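Local coordinates for exotoxin type A (Streptococcus pyogenes phage T12, PDB 1FNU), which acts as a secreted toxin of the staphylococcal and streptococcal superantigen family, probably linking MHC class II molecules to T-cell receptors as its relatives do, at residues N109-P114 with L207-S212; V140-L145 with E180-D185; Y79-Y84 with K196-Y201; K157-Y160 with K166-T169. All coordinates share one frame; numbering follows the deposited sequence.

Interactions 2 and 3 are buried near the centre of the chain, whereas interactions 1 and 4 lie about 17 Å from it and are only partly covered. Both inner contacts are apolar: in interaction 2 a helix start meets an edge strand within the beta-grasp domain, and in interaction 3 that domain meets the OB-fold. Interactions 1 and 2 touch through the paired strands 139-141 and 206-208, with Leu207 packing on Phe182. Interactions 2 and 3 are joined by Tyr197 OH, which bonds to Asp185 O. Interaction 4, at the far end of helix 142-157, is the one contact where hydrogen bonds run between the two segments.

Interaction 1. Residues N109-P114 with L207-S212; sequences NHLEIP and LDNKTS. Unlike the reference sequence in segment 207-212: Asn209 (reference Ser), Lys210 (reference Asn).
Leu111 reaches across to Asn209 and Lys210 with its two methyl groups, one for each partner. CD1 makes a van der Waals contact with the amide end of Asn209; the two side chains approach from opposite directions. CG of Leu111 is anti to the carbonyl carbon (chi1 -80°), and this places the fork of the side chain in front of the 207-212 turn. The second methyl meets a charged group: Leu111 CD2 is 4.0 Å from Lys210 NZ. The bends of the lysine chain at chi2 and chi3 carry the ammonium group across toward the leucine. Residues 207-212 form the connection by which strand 206-208 leaves its two-stranded pairing with 139-141 and enters strand 212-219 of the beta-grasp sheet, while 110-111 precede a corner at 112-113, beyond which the chain runs on into that sheet. The hydrogen bonds made within 207-212 brace the turn itself. Asp208 OD1 accepts from Lys210 N at 3.0 Å, an Asx turn in which the donor comes from above the carboxylate plane. Ser212 OG donates to Asp208 O at 2.8 Å, also from above the carbonyl plane, and Thr211 N adds a weak backbone bond to the same oxygen. On the other segment, Asn109 OD1 accepts from Met139 N, and Leu111 also packs on Lys138.

Interaction 2. Residues V140-L145 with E180-D185; sequences VTAQEL and ESFWFD
In the beta-grasp domain, the first turn of helix 142-157 sits against the edge strand 182-185, and Ala142 fills the contact by meeting Phe182 and Phe184 together. Its single methyl reaches the rims of both rings: Ala142 CB is 3.8 Å from Phe182 CE1, and it lies at the same distance, 3.8 Å, from CE2 of Phe184. Each ring presents its edge, with the methyl near the ring plane. The phenylalanines start from different rotamers. Phe182 has CG between its backbone N and carbonyl carbon (chi1 56°), Phe184 has CG anti to its carbonyl carbon (chi1 -58°), and the two rings converge on one small side chain. Their length bridges helix and strand, whose nearest CA atoms, those of Ala142 and Trp183, are 9.5 Å apart. Trp183, between them in sequence, uses its indole NE1 to bond to Gln2 O. The start of the helix is fixed by Thr141, the N-cap, whose OG1 accepts from Glu144 N at 3.0 Å. Phe174 of strand 169-176 touches both Ala142 and Phe182, extending the apolar layer to the neighbouring strand. With a methyl and two aromatic edges meeting, the contact has no directional bond and rests on van der Waals fit and exclusion of water.

Interaction 3. Residues Y79-Y84 with K196-Y201; sequences YGVEYY and KYLMIY
Val81 points CG1 anti to its backbone N (chi1 178°) and CG2 anti to its carbonyl carbon, so that its two methyls part toward Leu198 and Tyr201, while Leu198, with CG anti to the carbonyl carbon (chi1 -71°), sends its own fork back between Val81 and Tyr83. The contact is part of the interface between the two domains of the superantigen fold: residues 79-84 run out of strand 75-80 of the OB-fold, and residues 196-201 continue helix 194-197 into a 3-10 turn on the beta-grasp side. The valine and leucine side chains cross at about a right angle, and Val81 CG1 comes to 3.9 Å from Leu198 CD2. The other leucine methyl is shared: CD1 lies 3.7 Å from the carbonyl oxygen of Val81, and it also packs on the ring of Tyr83. The tyrosine and leucine side chains run antiparallel alongside each other, with Leu198 CD1 3.9 Å from Tyr83 CD1. Around this cluster, Leu24 and Tyr25 of helix 19-26 cover Val81, and Tyr100 of strand 96-105 touches Leu198. The 3-10 turn is tied by a backbone bond from Tyr201 N to Leu198 O, 2.9 Å long, which links the two residues that receive Val81. Tyr201 carries its hydroxyl past the apolar patch to Asp146 OD2 and to Tyr25 OH. One ring face of Tyr201 is covered by Ile200 CG1, 3.8 Å above the plane, and Tyr201 CE2 stands 4.1 Å from Val81 CG2.

Interaction 4. Residues K157-Y160 with K166-T169; sequences KQLY and KYET
Tyr167 turns the edge of its ring to residues 157-159 and donates its hydroxyl to the backbone of Lys157. The bond from Tyr167 OH to Lys157 O is 3.1 Å long, lies in the carbonyl plane and uses a lone pair of the oxygen. The carbonyl also lies near the plane of the ring, beside its edge. Farther round the same edge sits Leu159, whose CA is 4.0 Å from Tyr167 CD2; its CD1 approaches that ring carbon too, with the two side chains crossing at about a right angle. A second bond runs between the backbones: Lys166 N donates to Gln158 O at 3.3 Å, weak in length although nearly straight at 172°. Beside it, Gln158 CB meets Lys166 CB at 3.9 Å, and the extended lysine chain runs alongside residues 157-158, with CD near Lys157 O and Gln158 CB. Gln158 is the first residue to leave helical geometry, with positive phi (63°), consistent with the chain turning here so that its carbonyl faces Lys166. Ser165 OG ties the two ends of the connection, bonded to both Leu159 O and Tyr167 N. Tyr167 also touches Leu218 of strand 212-219, and Leu159 packs on Arg150 and Ile154 of helix 142-157; the loop connects that helix to strand 169-176.

Interaction 1. Residues N109-P114 with L207-S212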
loop_
_atom_site.group_PDB
_atom_site.type_symbol
_atom_site.label_atom_id
_atom_site.label_comp_id
_atom_site.label_asym_id
_atom_site.label_seq_id
_atom_site.Cartn_x
_atom_site.Cartn_y
_atom_site.Cartn_z
ATOM N N ASN A 109 -12.305 34.885 -11.726
ATOM C CA ASN A 109 -11.655 34.950 -10.422
ATOM C C ASN A 109 -10.268 35.484 -10.576
ATOM O O ASN A 109 -9.537 35.594 -9.606
ATOM C CB ASN A 109 -11.571 33.586 -9.780
ATOM C CG ASN A 109 -11.053 33.666 -8.401
ATOM O OD1 ASN A 109 -11.628 34.359 -7.556
ATOM N ND2 ASN A 109 -9.963 32.968 -8.136
ATOM N N HIS A 110 -9.951 35.835 -11.822
ATOM C CA HIS A 110 -8.668 36.349 -12.209
ATOM C C HIS A 110 -8.601 37.893 -12.021
ATOM O O HIS A 110 -9.621 38.620 -11.929
ATOM C CB HIS A 110 -8.380 35.912 -13.658
ATOM C CG HIS A 110 -7.014 36.262 -14.164
ATOM N ND1 HIS A 110 -5.948 35.383 -14.118
ATOM C CD2 HIS A 110 -6.554 37.373 -14.797
ATOM C CE1 HIS A 110 -4.896 35.934 -14.702
ATOM N NE2 HIS A 110 -5.237 37.140 -15.124
ATOM N N LEU A 111 -7.364 38.354 -11.918
ATOM C CA LEU A 111 -7.026 39.746 -11.687
ATOM C C LEU A 111 -6.049 40.240 -12.757
ATOM O O LEU A 111 -5.041 39.544 -13.053
ATOM C CB LEU A 111 -6.354 39.883 -10.315
ATOM C CG LEU A 111 -7.121 39.917 -8.998
ATOM C CD1 LEU A 111 -6.097 39.752 -7.860
ATOM C CD2 LEU A 111 -7.951 41.189 -8.891
ATOM N N GLU A 112 -6.318 41.430 -13.322
ATOM C CA GLU A 112 -5.400 41.986 -14.341
ATOM C C GLU A 112 -3.955 42.023 -13.814
ATOM O O GLU A 112 -3.027 41.507 -14.430
ATOM C CB GLU A 112 -5.802 43.428 -14.765
ATOM C CG GLU A 112 -7.154 43.612 -15.530
ATOM C CD GLU A 112 -7.319 42.772 -16.857
ATOM O OE1 GLU A 112 -6.377 42.717 -17.693
ATOM O OE2 GLU A 112 -8.425 42.203 -17.062
ATOM N N ILE A 113 -3.763 42.654 -12.667
ATOM C CA ILE A 113 -2.413 42.750 -12.110
ATOM C C ILE A 113 -2.389 41.942 -10.813
ATOM O O ILE A 113 -3.326 42.032 -10.022
ATOM C CB ILE A 113 -2.092 44.198 -11.690
ATOM C CG1 ILE A 113 -2.758 45.193 -12.640
ATOM C CG2 ILE A 113 -0.559 44.386 -11.651
ATOM C CD1 ILE A 113 -2.764 46.658 -12.111
ATOM N N PRO A 114 -1.309 41.185 -10.548
ATOM C CA PRO A 114 -1.213 40.390 -9.312
ATOM C C PRO A 114 -1.491 41.231 -8.050
ATOM O O PRO A 114 -1.040 42.371 -7.956
ATOM C CB PRO A 114 0.241 39.884 -9.358
ATOM C CG PRO A 114 0.454 39.632 -10.802
ATOM C CD PRO A 114 -0.117 40.957 -11.392
ATOM N N LEU A 207 -9.905 32.858 0.685
ATOM C CA LEU A 207 -10.255 34.182 1.142
ATOM C C LEU A 207 -9.993 35.216 0.143
ATOM O O LEU A 207 -9.347 34.985 -0.843
ATOM C CB LEU A 207 -9.594 34.508 2.444
ATOM C CG LEU A 207 -8.215 33.898 2.393
ATOM C CD1 LEU A 207 -7.419 34.774 1.564
ATOM C CD2 LEU A 207 -7.665 33.781 3.752
ATOM N N ASP A 208 -10.538 36.387 0.410
ATOM C CA ASP A 208 -10.420 37.501 -0.519
ATOM C C ASP A 208 -8.985 38.060 -0.440
ATOM O O ASP A 208 -8.573 38.577 0.602
ATOM C CB ASP A 208 -11.498 38.455 -0.035
ATOM C CG ASP A 208 -11.510 39.816 -0.734
ATOM O OD1 ASP A 208 -10.599 40.072 -1.556
ATOM O OD2 ASP A 208 -12.495 40.580 -0.386
ATOM N N ASN A 209 -8.209 37.984 -1.499
ATOM C CA ASN A 209 -6.875 38.499 -1.328
ATOM C C ASN A 209 -6.685 39.997 -1.203
ATOM O O ASN A 209 -5.595 40.417 -0.820
ATOM C CB ASN A 209 -5.968 38.007 -2.426
ATOM C CG ASN A 209 -6.493 38.309 -3.730
ATOM O OD1 ASN A 209 -7.670 38.411 -3.872
ATOM N ND2 ASN A 209 -5.642 38.419 -4.730
ATOM N N LYS A 210 -7.713 40.802 -1.495
ATOM C CA LYS A 210 -7.557 42.248 -1.404
ATOM C C LYS A 210 -7.674 42.596 0.053
ATOM O O LYS A 210 -6.991 43.487 0.528
ATOM C CB LYS A 210 -8.687 43.015 -2.154
ATOM C CG LYS A 210 -8.370 44.539 -2.443
ATOM C CD LYS A 210 -7.268 44.617 -3.504
ATOM C CE LYS A 210 -7.733 43.906 -4.842
ATOM N NZ LYS A 210 -6.695 43.540 -5.941
ATOM N N THR A 211 -8.524 41.899 0.780
ATOM C CA THR A 211 -8.702 42.248 2.190
ATOM C C THR A 211 -8.304 41.277 3.296
ATOM O O THR A 211 -8.814 41.368 4.428
ATOM C CB THR A 211 -10.145 42.636 2.470
ATOM O OG1 THR A 211 -10.981 41.465 2.414
ATOM C CG2 THR A 211 -10.590 43.688 1.454
ATOM N N SER A 212 -7.371 40.385 3.019
ATOM C CA SER A 212 -6.956 39.452 4.063
ATOM C C SER A 212 -5.488 39.744 4.430
ATOM O O SER A 212 -4.686 40.074 3.580
ATOM C CB SER A 212 -7.127 38.017 3.542
ATOM O OG SER A 212 -8.478 37.697 3.288
#

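Interaction 2. Residues V140-L145 with E180-D185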
loop_
_atom_site.group_PDB
_atom_site.type_symbol
_atom_site.label_atom_id
_atom_site.label_comp_id
_atom_site.label_asym_id
_atom_site.label_seq_id
_atom_site.Cartn_x
_atom_site.Cartn_y
_atom_site.Cartn_z
ATOM N N VAL A 140 -8.413 33.385 -3.232
ATOM C CA VAL A 140 -7.287 32.450 -3.282
ATOM C C VAL A 140 -7.318 31.505 -2.114
ATOM O O VAL A 140 -7.770 31.903 -1.031
ATOM C CB VAL A 140 -6.017 33.233 -3.171
ATOM C CG1 VAL A 140 -5.955 34.162 -4.299
ATOM C CG2 VAL A 140 -6.038 34.062 -1.953
ATOM N N THR A 141 -6.871 30.265 -2.287
ATOM C CA THR A 141 -6.875 29.416 -1.100
ATOM C C THR A 141 -5.764 29.854 -0.164
ATOM O O THR A 141 -4.794 30.405 -0.595
ATOM C CB THR A 141 -6.668 27.882 -1.381
ATOM O OG1 THR A 141 -5.331 27.647 -1.803
ATOM C CG2 THR A 141 -7.656 27.382 -2.456
ATOM N N ALA A 142 -5.970 29.659 1.142
ATOM C CA ALA A 142 -4.933 29.955 2.148
ATOM C C ALA A 142 -3.685 29.070 1.723
ATOM O O ALA A 142 -2.500 29.490 1.788
ATOM C CB ALA A 142 -5.455 29.519 3.526
ATOM N N GLN A 143 -3.978 27.848 1.276
ATOM C CA GLN A 143 -2.914 26.988 0.843
ATOM C C GLN A 143 -1.950 27.693 -0.130
ATOM O O GLN A 143 -0.690 27.700 0.026
ATOM C CB GLN A 143 -3.499 25.691 0.186
ATOM C CG GLN A 143 -2.409 24.662 -0.192
ATOM C CD GLN A 143 -2.894 23.398 -0.813
ATOM O OE1 GLN A 143 -4.080 23.218 -1.060
ATOM N NE2 GLN A 143 -1.968 22.501 -1.104
ATOM N N GLU A 144 -2.501 28.275 -1.170
ATOM C CA GLU A 144 -1.612 28.896 -2.119
ATOM C C GLU A 144 -0.697 29.987 -1.482
ATOM O O GLU A 144 0.522 30.100 -1.757
ATOM C CB GLU A 144 -2.430 29.474 -3.288
ATOM C CG GLU A 144 -1.703 30.502 -4.090
ATOM C CD GLU A 144 -2.509 31.002 -5.320
ATOM O OE1 GLU A 144 -3.537 30.376 -5.671
ATOM O OE2 GLU A 144 -2.091 32.011 -5.956
ATOM N N LEU A 145 -1.276 30.745 -0.586
ATOM C CA LEU A 145 -0.513 31.853 0.017
ATOM C C LEU A 145 0.554 31.359 0.984
ATOM O O LEU A 145 1.658 31.913 1.008
ATOM C CB LEU A 145 -1.481 32.769 0.698
ATOM C CG LEU A 145 -2.453 33.394 -0.318
ATOM C CD1 LEU A 145 -3.397 34.186 0.489
ATOM C CD2 LEU A 145 -1.843 34.296 -1.265
ATOM N N GLU A 180 -13.822 34.751 11.348
ATOM C CA GLU A 180 -12.760 34.163 12.093
ATOM C C GLU A 180 -11.316 34.055 11.444
ATOM O O GLU A 180 -11.138 33.638 10.280
ATOM C CB GLU A 180 -13.363 32.846 12.593
ATOM C CG GLU A 180 -12.555 31.961 13.492
ATOM C CD GLU A 180 -13.483 31.166 14.428
ATOM O OE1 GLU A 180 -14.489 30.657 13.875
ATOM O OE2 GLU A 180 -13.231 31.058 15.693
ATOM N N SER A 181 -10.312 34.509 12.200
ATOM C CA SER A 181 -8.906 34.416 11.761
ATOM C C SER A 181 -8.565 32.891 11.945
ATOM O O SER A 181 -9.331 32.158 12.604
ATOM C CB SER A 181 -8.022 35.273 12.696
ATOM O OG SER A 181 -8.030 34.712 14.036
ATOM N N PHE A 182 -7.480 32.398 11.327
ATOM C CA PHE A 182 -7.068 30.992 11.526
ATOM C C PHE A 182 -5.553 30.803 11.345
ATOM O O PHE A 182 -4.832 31.703 10.861
ATOM C CB PHE A 182 -7.903 29.989 10.637
ATOM C CG PHE A 182 -7.870 30.286 9.171
ATOM C CD1 PHE A 182 -6.862 29.817 8.363
ATOM C CD2 PHE A 182 -8.798 31.150 8.624
ATOM C CE1 PHE A 182 -6.762 30.210 7.030
ATOM C CE2 PHE A 182 -8.727 31.576 7.275
ATOM C CZ PHE A 182 -7.703 31.108 6.472
ATOM N N TRP A 183 -5.027 29.646 11.723
ATOM C CA TRP A 183 -3.609 29.579 11.565
ATOM C C TRP A 183 -3.189 28.165 11.291
ATOM O O TRP A 183 -3.998 27.256 11.483
ATOM C CB TRP A 183 -2.894 30.158 12.808
ATOM C CG TRP A 183 -3.313 29.537 14.054
ATOM C CD1 TRP A 183 -4.289 29.957 14.914
ATOM C CD2 TRP A 183 -2.774 28.333 14.612
ATOM N NE1 TRP A 183 -4.385 29.086 15.988
ATOM C CE2 TRP A 183 -3.465 28.079 15.819
ATOM C CE3 TRP A 183 -1.763 27.437 14.206
ATOM C CZ2 TRP A 183 -3.181 26.957 16.635
ATOM C CZ3 TRP A 183 -1.481 26.310 15.029
ATOM C CH2 TRP A 183 -2.187 26.089 16.223
ATOM N N PHE A 184 -1.972 28.012 10.752
ATOM C CA PHE A 184 -1.414 26.690 10.436
ATOM C C PHE A 184 -0.049 26.582 11.151
ATOM O O PHE A 184 0.749 27.532 11.108
ATOM C CB PHE A 184 -1.127 26.528 8.926
ATOM C CG PHE A 184 -2.315 26.720 8.021
ATOM C CD1 PHE A 184 -3.549 26.279 8.365
ATOM C CD2 PHE A 184 -2.143 27.323 6.782
ATOM C CE1 PHE A 184 -4.622 26.448 7.480
ATOM C CE2 PHE A 184 -3.252 27.474 5.896
ATOM C CZ PHE A 184 -4.446 27.036 6.275
ATOM N N ASP A 185 0.206 25.432 11.795
ATOM C CA ASP A 185 1.495 25.129 12.441
ATOM C C ASP A 185 2.557 24.793 11.359
ATOM O O ASP A 185 2.334 23.888 10.542
ATOM C CB ASP A 185 1.333 23.925 13.352
ATOM C CG ASP A 185 2.414 23.848 14.350
ATOM O OD1 ASP A 185 3.557 24.216 13.946
ATOM O OD2 ASP A 185 2.144 23.436 15.497
#

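Interaction 3. Residues Y79-Y84 with K196-Y201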
loop_
_atom_site.group_PDB
_atom_site.type_symbol
_atom_site.label_atom_id
_atom_site.label_comp_id
_atom_site.label_asym_id
_atom_site.label_seq_id
_atom_site.Cartn_x
_atom_site.Cartn_y
_atom_site.Cartn_z
ATOM N N TYR A 79 -4.087 24.848 -7.040
ATOM C CA TYR A 79 -2.737 25.333 -6.656
ATOM C C TYR A 79 -2.433 24.537 -5.380
ATOM O O TYR A 79 -3.014 24.786 -4.357
ATOM C CB TYR A 79 -2.787 26.828 -6.379
ATOM C CG TYR A 79 -1.411 27.385 -6.188
ATOM C CD1 TYR A 79 -0.599 26.944 -5.105
ATOM C CD2 TYR A 79 -0.878 28.317 -7.067
ATOM C CE1 TYR A 79 0.721 27.436 -4.924
ATOM C CE2 TYR A 79 0.483 28.817 -6.870
ATOM C CZ TYR A 79 1.243 28.353 -5.794
ATOM O OH TYR A 79 2.539 28.765 -5.589
ATOM N N GLY A 80 -1.572 23.543 -5.432
ATOM C CA GLY A 80 -1.419 22.741 -4.218
ATOM C C GLY A 80 0.000 22.210 -3.994
ATOM O O GLY A 80 0.806 22.191 -4.931
ATOM N N VAL A 81 0.244 21.805 -2.736
ATOM C CA VAL A 81 1.533 21.245 -2.284
ATOM C C VAL A 81 1.313 19.725 -2.409
ATOM O O VAL A 81 0.546 19.176 -1.659
ATOM C CB VAL A 81 1.774 21.670 -0.776
ATOM C CG1 VAL A 81 3.109 21.055 -0.207
ATOM C CG2 VAL A 81 1.748 23.214 -0.705
ATOM N N GLU A 82 1.942 19.077 -3.364
ATOM C CA GLU A 82 1.702 17.676 -3.555
ATOM C C GLU A 82 2.611 16.696 -2.811
ATOM O O GLU A 82 3.723 17.066 -2.447
ATOM C CB GLU A 82 1.708 17.312 -5.047
ATOM C CG GLU A 82 3.029 17.188 -5.682
ATOM C CD GLU A 82 3.899 18.446 -5.656
ATOM O OE1 GLU A 82 3.532 19.566 -5.235
ATOM O OE2 GLU A 82 5.011 18.362 -6.119
ATOM N N TYR A 83 2.073 15.490 -2.610
ATOM C CA TYR A 83 2.772 14.347 -2.017
ATOM C C TYR A 83 2.503 13.113 -2.867
ATOM O O TYR A 83 1.482 12.991 -3.585
ATOM C CB TYR A 83 2.341 14.027 -0.572
ATOM C CG TYR A 83 0.936 13.503 -0.415
ATOM C CD1 TYR A 83 -0.143 14.391 -0.343
ATOM C CD2 TYR A 83 0.672 12.147 -0.324
ATOM C CE1 TYR A 83 -1.490 13.933 -0.180
ATOM C CE2 TYR A 83 -0.708 11.665 -0.138
ATOM C CZ TYR A 83 -1.755 12.595 -0.076
ATOM O OH TYR A 83 -3.036 12.142 0.111
ATOM N N TYR A 84 3.454 12.185 -2.753
ATOM C CA TYR A 84 3.474 10.929 -3.490
ATOM C C TYR A 84 3.304 9.704 -2.595
ATOM O O TYR A 84 2.495 8.802 -2.892
ATOM C CB TYR A 84 4.836 10.847 -4.243
ATOM C CG TYR A 84 4.966 11.979 -5.235
ATOM C CD1 TYR A 84 4.292 11.906 -6.439
ATOM C CD2 TYR A 84 5.677 13.132 -4.953
ATOM C CE1 TYR A 84 4.307 12.892 -7.318
ATOM C CE2 TYR A 84 5.681 14.185 -5.889
ATOM C CZ TYR A 84 4.985 14.011 -7.055
ATOM O OH TYR A 84 4.967 14.938 -8.075
ATOM N N LYS A 196 -0.716 13.011 6.273
ATOM C CA LYS A 196 -1.455 13.445 7.446
ATOM C C LYS A 196 -1.296 14.969 7.750
ATOM O O LYS A 196 -2.286 15.660 7.992
ATOM C CB LYS A 196 -1.067 12.607 8.677
ATOM C CG LYS A 196 0.172 13.220 9.393
ATOM C CD LYS A 196 0.639 12.721 10.874
ATOM C CE LYS A 196 -0.525 12.698 11.959
ATOM N NZ LYS A 196 -1.271 14.060 12.306
ATOM N N TYR A 197 -0.067 15.474 7.609
ATOM C CA TYR A 197 0.315 16.847 7.836
ATOM C C TYR A 197 -0.434 17.766 6.873
ATOM O O TYR A 197 -0.930 18.835 7.281
ATOM C CB TYR A 197 1.810 17.099 7.544
ATOM C CG TYR A 197 2.208 18.550 7.768
ATOM C CD1 TYR A 197 2.192 19.097 9.055
ATOM C CD2 TYR A 197 2.403 19.418 6.677
ATOM C CE1 TYR A 197 2.323 20.442 9.264
ATOM C CE2 TYR A 197 2.539 20.760 6.880
ATOM C CZ TYR A 197 2.487 21.270 8.180
ATOM O OH TYR A 197 2.609 22.634 8.382
ATOM N N LEU A 198 -0.546 17.360 5.600
ATOM C CA LEU A 198 -1.136 18.250 4.601
ATOM C C LEU A 198 -2.665 18.471 4.692
ATOM O O LEU A 198 -3.250 19.327 3.991
ATOM C CB LEU A 198 -0.644 17.797 3.187
ATOM C CG LEU A 198 0.871 18.107 2.909
ATOM C CD1 LEU A 198 1.320 17.500 1.599
ATOM C CD2 LEU A 198 1.065 19.666 2.819
ATOM N N MET A 199 -3.272 17.748 5.621
ATOM C CA MET A 199 -4.682 17.831 5.869
ATOM C C MET A 199 -4.962 19.226 6.421
ATOM O O MET A 199 -6.104 19.571 6.506
ATOM C CB MET A 199 -5.156 16.696 6.794
ATOM C CG MET A 199 -5.158 15.315 6.076
ATOM S SD MET A 199 -5.543 13.880 7.181
ATOM C CE MET A 199 -7.158 14.077 7.482
ATOM N N ILE A 200 -3.958 20.045 6.751
ATOM C CA ILE A 200 -4.328 21.432 7.122
ATOM C C ILE A 200 -4.993 22.168 5.928
ATOM O O ILE A 200 -5.634 23.211 6.110
ATOM C CB ILE A 200 -3.081 22.267 7.587
ATOM C CG1 ILE A 200 -2.003 22.162 6.505
ATOM C CG2 ILE A 200 -2.670 21.790 9.046
ATOM C CD1 ILE A 200 -0.869 23.157 6.570
ATOM N N TYR A 201 -4.873 21.624 4.716
ATOM C CA TYR A 201 -5.471 22.237 3.510
ATOM C C TYR A 201 -6.749 21.576 3.010
ATOM O O TYR A 201 -7.362 21.984 1.965
ATOM C CB TYR A 201 -4.489 22.165 2.331
ATOM C CG TYR A 201 -3.220 22.816 2.635
ATOM C CD1 TYR A 201 -3.193 24.039 3.309
ATOM C CD2 TYR A 201 -2.000 22.227 2.224
ATOM C CE1 TYR A 201 -1.975 24.670 3.553
ATOM C CE2 TYR A 201 -0.794 22.838 2.452
ATOM C CZ TYR A 201 -0.768 24.059 3.105
ATOM O OH TYR A 201 0.466 24.634 3.291
#

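Interaction 4. Residues K157-Y160 with K166-T169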
loop_
_atom_site.group_PDB
_atom_site.type_symbol
_atom_site.label_atom_id
_atom_site.label_comp_id
_atom_site.label_asym_id
_atom_site.label_seq_id
_atom_site.Cartn_x
_atom_site.Cartn_y
_atom_site.Cartn_z
ATOM N N LYS A 157 15.224 32.619 4.649
ATOM C CA LYS A 157 15.495 32.712 6.068
ATOM C C LYS A 157 15.714 31.307 6.722
ATOM O O LYS A 157 15.599 31.113 7.928
ATOM C CB LYS A 157 14.330 33.480 6.744
ATOM C CG LYS A 157 14.139 34.972 6.241
ATOM C CD LYS A 157 15.298 35.918 6.816
ATOM C CE LYS A 157 15.593 37.227 5.872
ATOM N NZ LYS A 157 16.395 36.998 4.626
ATOM N N GLN A 158 16.017 30.296 5.917
ATOM C CA GLN A 158 16.228 29.037 6.558
ATOM C C GLN A 158 15.080 28.397 7.304
ATOM O O GLN A 158 15.345 27.692 8.279
ATOM C CB GLN A 158 17.353 29.177 7.561
ATOM C CG GLN A 158 18.638 28.919 6.929
ATOM C CD GLN A 158 19.476 30.130 7.020
ATOM O OE1 GLN A 158 20.557 30.124 7.712
ATOM N NE2 GLN A 158 19.030 31.217 6.336
ATOM N N LEU A 159 13.840 28.590 6.863
ATOM C CA LEU A 159 12.697 28.024 7.594
ATOM C C LEU A 159 12.809 26.501 7.631
ATOM O O LEU A 159 12.498 25.887 8.637
ATOM C CB LEU A 159 11.342 28.450 6.950
ATOM C CG LEU A 159 10.080 27.733 7.453
ATOM C CD1 LEU A 159 10.014 27.785 8.943
ATOM C CD2 LEU A 159 8.808 28.345 6.872
ATOM N N TYR A 160 13.171 25.914 6.507
ATOM C CA TYR A 160 13.355 24.453 6.426
ATOM C C TYR A 160 14.705 24.171 5.717
ATOM O O TYR A 160 15.226 25.025 4.935
ATOM C CB TYR A 160 12.193 23.768 5.629
ATOM C CG TYR A 160 10.756 23.959 6.149
ATOM C CD1 TYR A 160 10.380 23.574 7.430
ATOM C CD2 TYR A 160 9.763 24.557 5.349
ATOM C CE1 TYR A 160 9.095 23.769 7.902
ATOM C CE2 TYR A 160 8.444 24.750 5.835
ATOM C CZ TYR A 160 8.118 24.351 7.109
ATOM O OH TYR A 160 6.852 24.515 7.615
ATOM N N LYS A 166 16.044 26.488 11.322
ATOM C CA LYS A 166 16.659 27.485 12.237
ATOM C C LYS A 166 15.633 27.858 13.369
ATOM O O LYS A 166 16.007 28.341 14.474
ATOM C CB LYS A 166 17.052 28.741 11.403
ATOM C CG LYS A 166 17.630 29.902 12.169
ATOM C CD LYS A 166 18.148 30.853 11.120
ATOM C CE LYS A 166 18.238 32.313 11.586
ATOM N NZ LYS A 166 19.035 33.011 10.535
ATOM N N TYR A 167 14.347 27.588 13.133
ATOM C CA TYR A 167 13.297 27.934 14.094
ATOM C C TYR A 167 12.777 26.774 14.914
ATOM O O TYR A 167 12.713 25.649 14.431
ATOM C CB TYR A 167 12.142 28.608 13.347
ATOM C CG TYR A 167 12.666 29.778 12.577
ATOM C CD1 TYR A 167 13.205 30.877 13.243
ATOM C CD2 TYR A 167 12.836 29.702 11.196
ATOM C CE1 TYR A 167 13.929 31.878 12.545
ATOM C CE2 TYR A 167 13.570 30.699 10.478
ATOM C CZ TYR A 167 14.103 31.756 11.188
ATOM O OH TYR A 167 14.896 32.633 10.552
ATOM N N GLU A 168 12.395 27.061 16.153
ATOM C CA GLU A 168 11.868 26.046 17.051
ATOM C C GLU A 168 10.360 25.935 16.844
ATOM O O GLU A 168 9.803 24.856 16.820
ATOM C CB GLU A 168 12.217 26.438 18.510
ATOM C CG GLU A 168 11.778 25.447 19.582
ATOM C CD GLU A 168 12.445 24.083 19.476
ATOM O OE1 GLU A 168 13.259 23.799 18.555
ATOM O OE2 GLU A 168 12.137 23.250 20.342
ATOM N N THR A 169 9.688 27.073 16.719
ATOM C CA THR A 169 8.273 26.978 16.503
ATOM C C THR A 169 7.933 27.976 15.431
ATOM O O THR A 169 8.711 28.886 15.164
ATOM C CB THR A 169 7.458 27.204 17.750
ATOM O OG1 THR A 169 7.645 28.526 18.236
ATOM C CG2 THR A 169 7.821 26.218 18.814
#